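Local coordinates for minor fimbrium tip subunit Mfa3 (Porphyromonas gingivalis ATCC 33277, PDB 5NF4), which forms part of the tip of the minor fimbriae, filaments that mediate biofilm formation and adhesion to host cells and to other oral bacteria, at residues A218-P231 against Y252-W264. Residues are numbered along the deposited sequence; the frame is centred on the assembly and turned at random.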
ATOM      1  N   ALA A 218      -5.421  -4.618  12.166  1.00 30.13           N
ATOM      2  CA  ALA A 218      -4.845  -4.571  10.822  1.00 29.49           C
ATOM      3  C   ALA A 218      -5.287  -5.796  10.013  1.00 29.13           C
ATOM      4  O   ALA A 218      -5.436  -6.901  10.512  1.00 28.50           O
ATOM      5  CB  ALA A 218      -3.322  -4.499  10.894  1.00 30.10           C
ATOM      6  N   ASN A 219      -5.464  -5.580   8.721  1.00 27.28           N
ATOM      7  CA  ASN A 219      -5.775  -6.670   7.807  1.00 28.70           C
ATOM      8  C   ASN A 219      -4.617  -7.656   7.729  1.00 28.29           C
ATOM      9  O   ASN A 219      -3.468  -7.255   7.640  1.00 29.20           O
ATOM     10  CB  ASN A 219      -6.068  -6.060   6.439  1.00 29.69           C
ATOM     11  CG  ASN A 219      -6.693  -7.044   5.447  1.00 28.91           C
ATOM     12  OD1 ASN A 219      -6.799  -8.249   5.675  1.00 27.47           O
ATOM     13  ND2 ASN A 219      -7.068  -6.508   4.303  1.00 28.49           N
ATOM     14  N   VAL A 220      -4.925  -8.952   7.743  1.00 26.60           N
ATOM     15  CA  VAL A 220      -3.914  -9.975   7.581  1.00 26.00           C
ATOM     16  C   VAL A 220      -3.354  -9.970   6.156  1.00 27.90           C
ATOM     17  O   VAL A 220      -2.200 -10.288   5.934  1.00 29.99           O
ATOM     18  CB  VAL A 220      -4.522 -11.362   7.859  1.00 35.60           C
ATOM     19  CG1 VAL A 220      -3.773 -12.502   7.203  1.00 46.32           C
ATOM     20  CG2 VAL A 220      -4.559 -11.570   9.329  1.00 38.18           C
ATOM     21  N   HIS A 221      -4.242  -9.676   5.227  1.00 26.61           N
ATOM     22  CA  HIS A 221      -3.952  -9.842   3.805  1.00 26.32           C
ATOM     23  C   HIS A 221      -3.773  -8.569   3.018  1.00 26.58           C
ATOM     24  O   HIS A 221      -4.508  -7.591   3.188  1.00 28.62           O
ATOM     25  CB  HIS A 221      -5.076 -10.587   3.126  1.00 26.41           C
ATOM     26  CG  HIS A 221      -5.279 -11.983   3.608  1.00 28.47           C
ATOM     27  ND1 HIS A 221      -6.332 -12.333   4.430  1.00 29.26           N
ATOM     28  CD2 HIS A 221      -4.564 -13.116   3.405  1.00 29.09           C
ATOM     29  CE1 HIS A 221      -6.260 -13.625   4.693  1.00 30.65           C
ATOM     30  NE2 HIS A 221      -5.190 -14.123   4.084  1.00 30.02           N
ATOM     31  N   TYR A 222      -2.836  -8.668   2.084  1.00 27.72           N
ATOM     32  CA  TYR A 222      -2.748  -7.703   1.016  1.00 26.32           C
ATOM     33  C   TYR A 222      -3.230  -8.319  -0.289  1.00 27.41           C
ATOM     34  O   TYR A 222      -3.394  -9.534  -0.437  1.00 27.54           O
ATOM     35  CB  TYR A 222      -1.334  -7.183   0.883  1.00 27.69           C
ATOM     36  CG  TYR A 222      -0.287  -8.111   0.308  1.00 27.82           C
ATOM     37  CD1 TYR A 222      -0.045  -8.165  -1.068  1.00 28.46           C
ATOM     38  CD2 TYR A 222       0.498  -8.886   1.123  1.00 28.72           C
ATOM     39  CE1 TYR A 222       0.909  -8.994  -1.577  1.00 32.06           C
ATOM     40  CE2 TYR A 222       1.466  -9.724   0.619  1.00 31.10           C
ATOM     41  CZ  TYR A 222       1.668  -9.762  -0.749  1.00 33.45           C
ATOM     42  OH  TYR A 222       2.626 -10.569  -1.282  1.00 35.18           O
ATOM     43  N   ARG A 223      -3.432  -7.436  -1.247  1.00 28.19           N
ATOM     44  CA  ARG A 223      -3.889  -7.821  -2.568  1.00 26.54           C
ATOM     45  C   ARG A 223      -3.197  -6.958  -3.594  1.00 28.44           C
ATOM     46  O   ARG A 223      -3.007  -5.774  -3.353  1.00 30.91           O
ATOM     47  CB  ARG A 223      -5.407  -7.637  -2.642  1.00 30.82           C
ATOM     48  CG  ARG A 223      -6.082  -8.336  -3.778  1.00 34.87           C
ATOM     49  CD  ARG A 223      -7.572  -7.909  -3.909  1.00 36.20           C
ATOM     50  NE  ARG A 223      -8.442  -8.898  -4.580  1.00 39.15           N
ATOM     51  CZ  ARG A 223      -9.541  -8.617  -5.271  1.00 43.08           C
ATOM     52  NH1 ARG A 223      -9.903  -7.361  -5.491  1.00 47.85           N
ATOM     53  NH2 ARG A 223     -10.281  -9.607  -5.768  1.00 41.84           N
ATOM     54  N   LEU A 224      -2.838  -7.530  -4.732  1.00 29.25           N
ATOM     55  CA  LEU A 224      -2.064  -6.779  -5.726  1.00 29.56           C
ATOM     56  C   LEU A 224      -2.918  -5.854  -6.599  1.00 34.26           C
ATOM     57  O   LEU A 224      -2.382  -5.038  -7.380  1.00 35.27           O
ATOM     58  CB  LEU A 224      -1.274  -7.730  -6.613  1.00 30.28           C
ATOM     59  CG  LEU A 224      -0.153  -8.460  -5.886  1.00 29.01           C
ATOM     60  CD1 LEU A 224       0.325  -9.604  -6.726  1.00 31.17           C
ATOM     61  CD2 LEU A 224       1.010  -7.502  -5.507  1.00 36.05           C
ATOM     62  N   VAL A 225      -4.234  -5.980  -6.488  1.00 31.62           N
ATOM     63  CA  VAL A 225      -5.138  -4.964  -7.031  1.00 32.79           C
ATOM     64  C   VAL A 225      -6.074  -4.550  -5.934  1.00 33.45           C
ATOM     65  O   VAL A 225      -6.283  -5.285  -4.963  1.00 33.30           O
ATOM     66  CB  VAL A 225      -5.958  -5.464  -8.232  1.00 36.41           C
ATOM     67  CG1 VAL A 225      -5.100  -5.549  -9.426  1.00 43.66           C
ATOM     68  CG2 VAL A 225      -6.639  -6.799  -7.907  1.00 33.29           C
ATOM     69  N   PRO A 226      -6.640  -3.357  -6.056  1.00 34.42           N
ATOM     70  CA  PRO A 226      -7.489  -2.875  -4.961  1.00 36.22           C
ATOM     71  C   PRO A 226      -8.608  -3.821  -4.526  1.00 35.72           C
ATOM     72  O   PRO A 226      -9.231  -4.508  -5.331  1.00 37.10           O
ATOM     73  CB  PRO A 226      -8.077  -1.580  -5.534  1.00 41.18           C
ATOM     74  CG  PRO A 226      -7.068  -1.109  -6.486  1.00 44.01           C
ATOM     75  CD  PRO A 226      -6.481  -2.347  -7.118  1.00 40.97           C
ATOM     76  N   ASN A 227      -8.845  -3.808  -3.219  1.00 38.41           N
ATOM     77  CA  ASN A 227      -9.903  -4.558  -2.566  1.00 37.89           C
ATOM     78  C   ASN A 227     -11.265  -3.939  -2.840  1.00 35.76           C
ATOM     79  O   ASN A 227     -11.392  -2.717  -2.878  1.00 39.70           O
ATOM     80  CB  ASN A 227      -9.674  -4.590  -1.050  1.00 35.93           C
ATOM     81  CG  ASN A 227      -8.522  -5.470  -0.638  1.00 41.24           C
ATOM     82  OD1 ASN A 227      -8.684  -6.670  -0.481  1.00 40.74           O
ATOM     83  ND2 ASN A 227      -7.354  -4.872  -0.438  1.00 39.41           N
ATOM     84  N   GLN A 228     -12.270  -4.790  -3.040  1.00 35.90           N
ATOM     85  CA  GLN A 228     -13.662  -4.353  -3.145  1.00 40.05           C
ATOM     86  C   GLN A 228     -14.507  -4.800  -1.940  1.00 40.26           C
ATOM     87  O   GLN A 228     -15.688  -4.473  -1.871  1.00 46.57           O
ATOM     88  CB  GLN A 228     -14.300  -4.907  -4.432  1.00 53.00           C
ATOM     89  CG  GLN A 228     -13.545  -4.551  -5.730  1.00 66.54           C
ATOM     90  CD  GLN A 228     -13.639  -5.648  -6.763  1.00 79.60           C
ATOM     91  OE1 GLN A 228     -12.820  -6.572  -6.784  1.00 74.53           O
ATOM     92  NE2 GLN A 228     -14.652  -5.566  -7.618  1.00 94.46           N
ATOM     93  N   SER A 229     -13.904  -5.575  -1.039  1.00 34.93           N
ATOM     94  CA  SER A 229     -14.608  -6.187   0.102  1.00 34.64           C
ATOM     95  C   SER A 229     -13.822  -5.938   1.360  1.00 32.38           C
ATOM     96  O   SER A 229     -12.606  -5.816   1.304  1.00 30.77           O
ATOM     97  CB  SER A 229     -14.740  -7.712  -0.077  1.00 38.60           C
ATOM     98  OG  SER A 229     -15.713  -8.056  -1.057  1.00 45.82           O
ATOM     99  N   GLU A 230     -14.524  -5.975   2.490  1.00 30.74           N
ATOM    100  CA  GLU A 230     -13.867  -5.911   3.788  1.00 29.82           C
ATOM    101  C   GLU A 230     -12.931  -7.093   4.023  1.00 30.86           C
ATOM    102  O   GLU A 230     -13.113  -8.171   3.441  1.00 29.82           O
ATOM    103  CB  GLU A 230     -14.912  -5.875   4.896  1.00 30.54           C
ATOM    104  CG  GLU A 230     -15.800  -4.645   4.913  1.00 33.24           C
ATOM    105  CD  GLU A 230     -16.644  -4.560   6.155  1.00 36.65           C
ATOM    106  OE1 GLU A 230     -16.770  -5.591   6.858  1.00 37.33           O
ATOM    107  OE2 GLU A 230     -17.152  -3.462   6.458  1.00 35.62           O
ATOM    108  N   PRO A 231     -11.950  -6.911   4.925  1.00 30.88           N
ATOM    109  CA  PRO A 231     -11.056  -8.003   5.269  1.00 28.98           C
ATOM    110  C   PRO A 231     -11.849  -9.194   5.809  1.00 28.43           C
ATOM    111  O   PRO A 231     -12.923  -9.031   6.409  1.00 31.15           O
ATOM    112  CB  PRO A 231     -10.147  -7.394   6.353  1.00 28.20           C
ATOM    113  CG  PRO A 231     -10.220  -5.902   6.109  1.00 28.76           C
ATOM    114  CD  PRO A 231     -11.598  -5.655   5.600  1.00 32.25           C
ATOM    115  N   TYR A 252       3.043  -0.133   9.466  1.00 31.23           N
ATOM    116  CA  TYR A 252       2.435  -0.281   8.147  1.00 31.48           C
ATOM    117  C   TYR A 252       1.331  -1.309   8.198  1.00 31.37           C
ATOM    118  O   TYR A 252       1.339  -2.198   9.034  1.00 31.78           O
ATOM    119  CB  TYR A 252       3.484  -0.696   7.094  1.00 31.77           C
ATOM    120  CG  TYR A 252       4.720   0.161   7.101  1.00 32.76           C
ATOM    121  CD1 TYR A 252       5.770  -0.100   7.972  1.00 34.21           C
ATOM    122  CD2 TYR A 252       4.838   1.255   6.256  1.00 33.91           C
ATOM    123  CE1 TYR A 252       6.892   0.678   7.973  1.00 37.61           C
ATOM    124  CE2 TYR A 252       5.968   2.025   6.259  1.00 37.05           C
ATOM    125  CZ  TYR A 252       6.984   1.741   7.129  1.00 41.77           C
ATOM    126  OH  TYR A 252       8.119   2.515   7.168  1.00 43.76           O
ATOM    127  N   MET A 253       0.369  -1.196   7.293  1.00 31.18           N
ATOM    128  CA  MET A 253      -0.674  -2.191   7.243  1.00 32.72           C
ATOM    129  C   MET A 253      -1.274  -2.299   5.846  1.00 31.14           C
ATOM    130  O   MET A 253      -1.266  -1.327   5.075  1.00 31.37           O
ATOM    131  CB  MET A 253      -1.803  -1.889   8.228  1.00 32.11           C
ATOM    132  CG  MET A 253      -2.516  -0.589   8.032  1.00 36.59           C
ATOM    133  SD  MET A 253      -1.557   0.891   8.446  1.00 34.92           S
ATOM    134  CE  MET A 253      -2.939   1.899   9.064  1.00 31.82           C
ATOM    135  N   PRO A 254      -1.810  -3.474   5.542  1.00 28.86           N
ATOM    136  CA  PRO A 254      -2.429  -3.563   4.219  1.00 29.88           C
ATOM    137  C   PRO A 254      -3.680  -2.706   4.090  1.00 31.45           C
ATOM    138  O   PRO A 254      -4.336  -2.371   5.072  1.00 30.32           O
ATOM    139  CB  PRO A 254      -2.773  -5.033   4.091  1.00 31.15           C
ATOM    140  CG  PRO A 254      -1.948  -5.735   5.120  1.00 31.42           C
ATOM    141  CD  PRO A 254      -1.875  -4.761   6.255  1.00 29.78           C
ATOM    142  N   GLU A 255      -3.996  -2.345   2.858  1.00 28.62           N
ATOM    143  CA  GLU A 255      -5.289  -1.763   2.546  1.00 28.97           C
ATOM    144  C   GLU A 255      -6.400  -2.526   3.236  1.00 29.58           C
ATOM    145  O   GLU A 255      -6.376  -3.755   3.286  1.00 29.46           O
ATOM    146  CB  GLU A 255      -5.486  -1.772   1.020  1.00 29.16           C
ATOM    147  CG  GLU A 255      -6.776  -1.202   0.545  1.00 33.85           C
ATOM    148  CD  GLU A 255      -6.748  -1.092  -0.944  1.00 39.08           C
ATOM    149  OE1 GLU A 255      -6.248  -0.058  -1.446  1.00 36.78           O
ATOM    150  OE2 GLU A 255      -7.170  -2.073  -1.589  1.00 34.62           O
ATOM    151  N   ALA A 256      -7.370  -1.796   3.769  1.00 28.33           N
ATOM    152  CA  ALA A 256      -8.498  -2.391   4.446  1.00 26.82           C
ATOM    153  C   ALA A 256      -9.751  -1.616   4.130  1.00 31.96           C
ATOM    154  O   ALA A 256      -9.874  -0.444   4.499  1.00 31.98           O
ATOM    155  CB  ALA A 256      -8.262  -2.438   5.978  1.00 29.14           C
ATOM    156  N   ILE A 257     -10.668  -2.255   3.410  1.00 31.87           N
ATOM    157  CA  ILE A 257     -11.960  -1.649   3.113  1.00 31.58           C
ATOM    158  C   ILE A 257     -12.895  -1.772   4.297  1.00 32.68           C
ATOM    159  O   ILE A 257     -13.039  -2.844   4.866  1.00 32.75           O
ATOM    160  CB  ILE A 257     -12.639  -2.313   1.914  1.00 31.84           C
ATOM    161  CG1 ILE A 257     -11.699  -2.350   0.714  1.00 33.61           C
ATOM    162  CG2 ILE A 257     -13.951  -1.603   1.588  1.00 33.51           C
ATOM    163  CD1 ILE A 257     -11.119  -1.016   0.320  1.00 39.40           C
ATOM    164  N   VAL A 258     -13.552  -0.669   4.652  1.00 31.66           N
ATOM    165  CA  VAL A 258     -14.624  -0.690   5.648  1.00 30.95           C
ATOM    166  C   VAL A 258     -15.910  -0.158   5.037  1.00 32.02           C
ATOM    167  O   VAL A 258     -15.925   0.940   4.469  1.00 32.33           O
ATOM    168  CB  VAL A 258     -14.263   0.162   6.877  1.00 33.34           C
ATOM    169  CG1 VAL A 258     -15.316  -0.017   7.989  1.00 32.44           C
ATOM    170  CG2 VAL A 258     -12.854  -0.209   7.399  1.00 33.56           C
ATOM    171  N   GLU A 259     -16.980  -0.939   5.121  1.00 30.95           N
ATOM    172  CA  GLU A 259     -18.271  -0.526   4.556  1.00 34.30           C
ATOM    173  C   GLU A 259     -18.703   0.790   5.180  1.00 36.45           C
ATOM    174  O   GLU A 259     -18.518   1.026   6.394  1.00 32.41           O
ATOM    175  CB  GLU A 259     -19.332  -1.630   4.771  1.00 33.68           C
ATOM    176  CG  GLU A 259     -19.071  -2.814   3.871  1.00 36.42           C
ATOM    177  CD  GLU A 259     -19.824  -4.071   4.271  1.00 48.69           C
ATOM    178  OE1 GLU A 259     -20.739  -3.991   5.112  1.00 47.78           O
ATOM    179  OE2 GLU A 259     -19.485  -5.143   3.738  1.00 51.11           O
ATOM    180  N   SER A 260     -19.285   1.666   4.370  1.00 34.22           N
ATOM    181  CA  SER A 260     -19.595   3.010   4.842  1.00 37.07           C
ATOM    182  C   SER A 260     -20.925   3.060   5.588  1.00 39.86           C
ATOM    183  O   SER A 260     -21.385   4.125   5.972  1.00 43.97           O
ATOM    184  CB  SER A 260     -19.602   3.985   3.657  1.00 38.69           C
ATOM    185  OG  SER A 260     -20.592   3.622   2.736  1.00 43.09           O
ATOM    186  N   THR A 261     -21.527   1.899   5.801  1.00 35.40           N
ATOM    187  CA  THR A 261     -22.689   1.773   6.658  1.00 38.89           C
ATOM    188  C   THR A 261     -22.286   1.552   8.124  1.00 39.94           C
ATOM    189  O   THR A 261     -23.140   1.551   8.994  1.00 41.34           O
ATOM    190  CB  THR A 261     -23.544   0.602   6.227  1.00 45.05           C
ATOM    191  OG1 THR A 261     -22.704  -0.542   6.089  1.00 42.94           O
ATOM    192  CG2 THR A 261     -24.239   0.891   4.905  1.00 50.51           C
ATOM    193  N   LYS A 262     -20.996   1.331   8.361  1.00 36.89           N
ATOM    194  CA  LYS A 262     -20.434   1.113   9.703  1.00 35.81           C
ATOM    195  C   LYS A 262     -19.735   2.352  10.262  1.00 37.61           C
ATOM    196  O   LYS A 262     -19.270   3.204   9.505  1.00 38.92           O
ATOM    197  CB  LYS A 262     -19.425  -0.046   9.658  1.00 33.35           C
ATOM    198  CG  LYS A 262     -20.030  -1.369   9.262  1.00 34.93           C
ATOM    199  CD  LYS A 262     -19.015  -2.476   9.163  1.00 37.93           C
ATOM    200  CE  LYS A 262     -19.745  -3.751   8.736  1.00 38.65           C
ATOM    201  NZ  LYS A 262     -18.859  -4.890   8.489  1.00 43.93           N
ATOM    202  N   TRP A 263     -19.608   2.432  11.594  1.00 34.17           N
ATOM    203  CA  TRP A 263     -18.733   3.415  12.186  1.00 34.12           C
ATOM    204  C   TRP A 263     -18.283   2.909  13.547  1.00 36.11           C
ATOM    205  O   TRP A 263     -18.756   1.874  13.994  1.00 36.19           O
ATOM    206  CB  TRP A 263     -19.405   4.781  12.303  1.00 36.78           C
ATOM    207  CG  TRP A 263     -20.657   4.869  13.116  1.00 42.49           C
ATOM    208  CD1 TRP A 263     -20.744   5.138  14.453  1.00 44.17           C
ATOM    209  CD2 TRP A 263     -22.005   4.735  12.649  1.00 41.35           C
ATOM    210  NE1 TRP A 263     -22.059   5.166  14.847  1.00 43.64           N
ATOM    211  CE2 TRP A 263     -22.856   4.921  13.761  1.00 47.11           C
ATOM    212  CE3 TRP A 263     -22.577   4.462  11.401  1.00 39.35           C
ATOM    213  CZ2 TRP A 263     -24.246   4.855  13.668  1.00 55.80           C
ATOM    214  CZ3 TRP A 263     -23.975   4.384  11.310  1.00 44.96           C
ATOM    215  CH2 TRP A 263     -24.787   4.587  12.442  1.00 49.77           C
ATOM    216  N   TRP A 264     -17.366   3.647  14.166  1.00 37.01           N
ATOM    217  CA  TRP A 264     -16.768   3.270  15.437  1.00 36.97           C
ATOM    218  C   TRP A 264     -17.859   3.005  16.451  1.00 39.53           C
ATOM    219  O   TRP A 264     -18.722   3.845  16.679  1.00 40.14           O
ATOM    220  CB  TRP A 264     -15.831   4.379  15.931  1.00 36.49           C
ATOM    221  CG  TRP A 264     -15.071   4.065  17.188  1.00 40.05           C
ATOM    222  CD1 TRP A 264     -15.307   4.554  18.447  1.00 41.64           C
ATOM    223  CD2 TRP A 264     -13.946   3.192  17.297  1.00 35.85           C
ATOM    224  NE1 TRP A 264     -14.388   4.034  19.339  1.00 40.01           N
ATOM    225  CE2 TRP A 264     -13.546   3.189  18.654  1.00 37.63           C
ATOM    226  CE3 TRP A 264     -13.242   2.400  16.380  1.00 36.46           C
ATOM    227  CZ2 TRP A 264     -12.462   2.431  19.107  1.00 44.48           C
ATOM    228  CZ3 TRP A 264     -12.178   1.653  16.822  1.00 36.28           C
ATOM    229  CH2 TRP A 264     -11.785   1.680  18.172  1.00 38.63           C
TER
HETATM  230  O   HOH W   1      -4.990  -2.980   7.685  1.00 28.86           O
HETATM  231  O   HOH W   2      -5.292  -5.532   1.569  1.00 30.86           O
HETATM  232  O   HOH W   3     -10.264  -5.096   2.570  1.00 29.93           O
HETATM  233  O   HOH W   4     -17.388  -6.295   2.233  1.00 41.63           O
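Met-253 meets the other segment through its CB, 4.0 Å from CB of Ala-218. Pro-254, the last residue of strand 248-254, lays its ring along the backbone of 219-222: CD lies by Asn-219 O, CB lies 3.2 Å from His-221 O and also touches CB of Tyr-222. Its own carbonyl is tied by a water to Asn-219 N. At Glu-255 the backbone O takes a bond from Asn-219 ND2 (3.0 Å), lying in the plane of that amide. The same amide's OD1 accepts from His-221 N in an Asx turn, so both ends of the Asn-219 side chain are held. With CG anti to the backbone N (chi1 -180°) and an extended chain, Glu-255 carries its carboxylate to the backbone at Pro-226 and Asn-227. There OE2 takes two bonds from Asn-227: a nearly straight one from N (2.9 Å, 177°) and one from ND2 on the anti side, with amide and carboxylate planes steeply inclined. Arg-322 adds a salt bridge to OE2, which probably favours the ionised carboxylate. In this fimbrillin-superfamily subunit the 218-231 excursion, whose short strand 221-222 pairs with 143-144, thus folds against the chain leaving strand 248-254. Ala-256 CB touches Pro-231 CG. Ile-257 sets CG1 against CB of Asn-227 (3.5 Å), while its carbonyl O, buried without a hydrogen-bond partner, faces Glu-230 CA and CG and Pro-231 CD. Beyond Val-258, Glu-259 N donates to the anti lone pair of Glu-230 OE2 (2.9 Å), and the two carboxylates stack with planes 28° apart. Lys-262, the last residue of the type I turn that begins at Glu-259, runs out fully extended to meet Glu-230 from the opposite direction; its NZ bridges to OE1 at 2.7 Å on the syn side and more weakly to OE2, which should offset the acids' closeness.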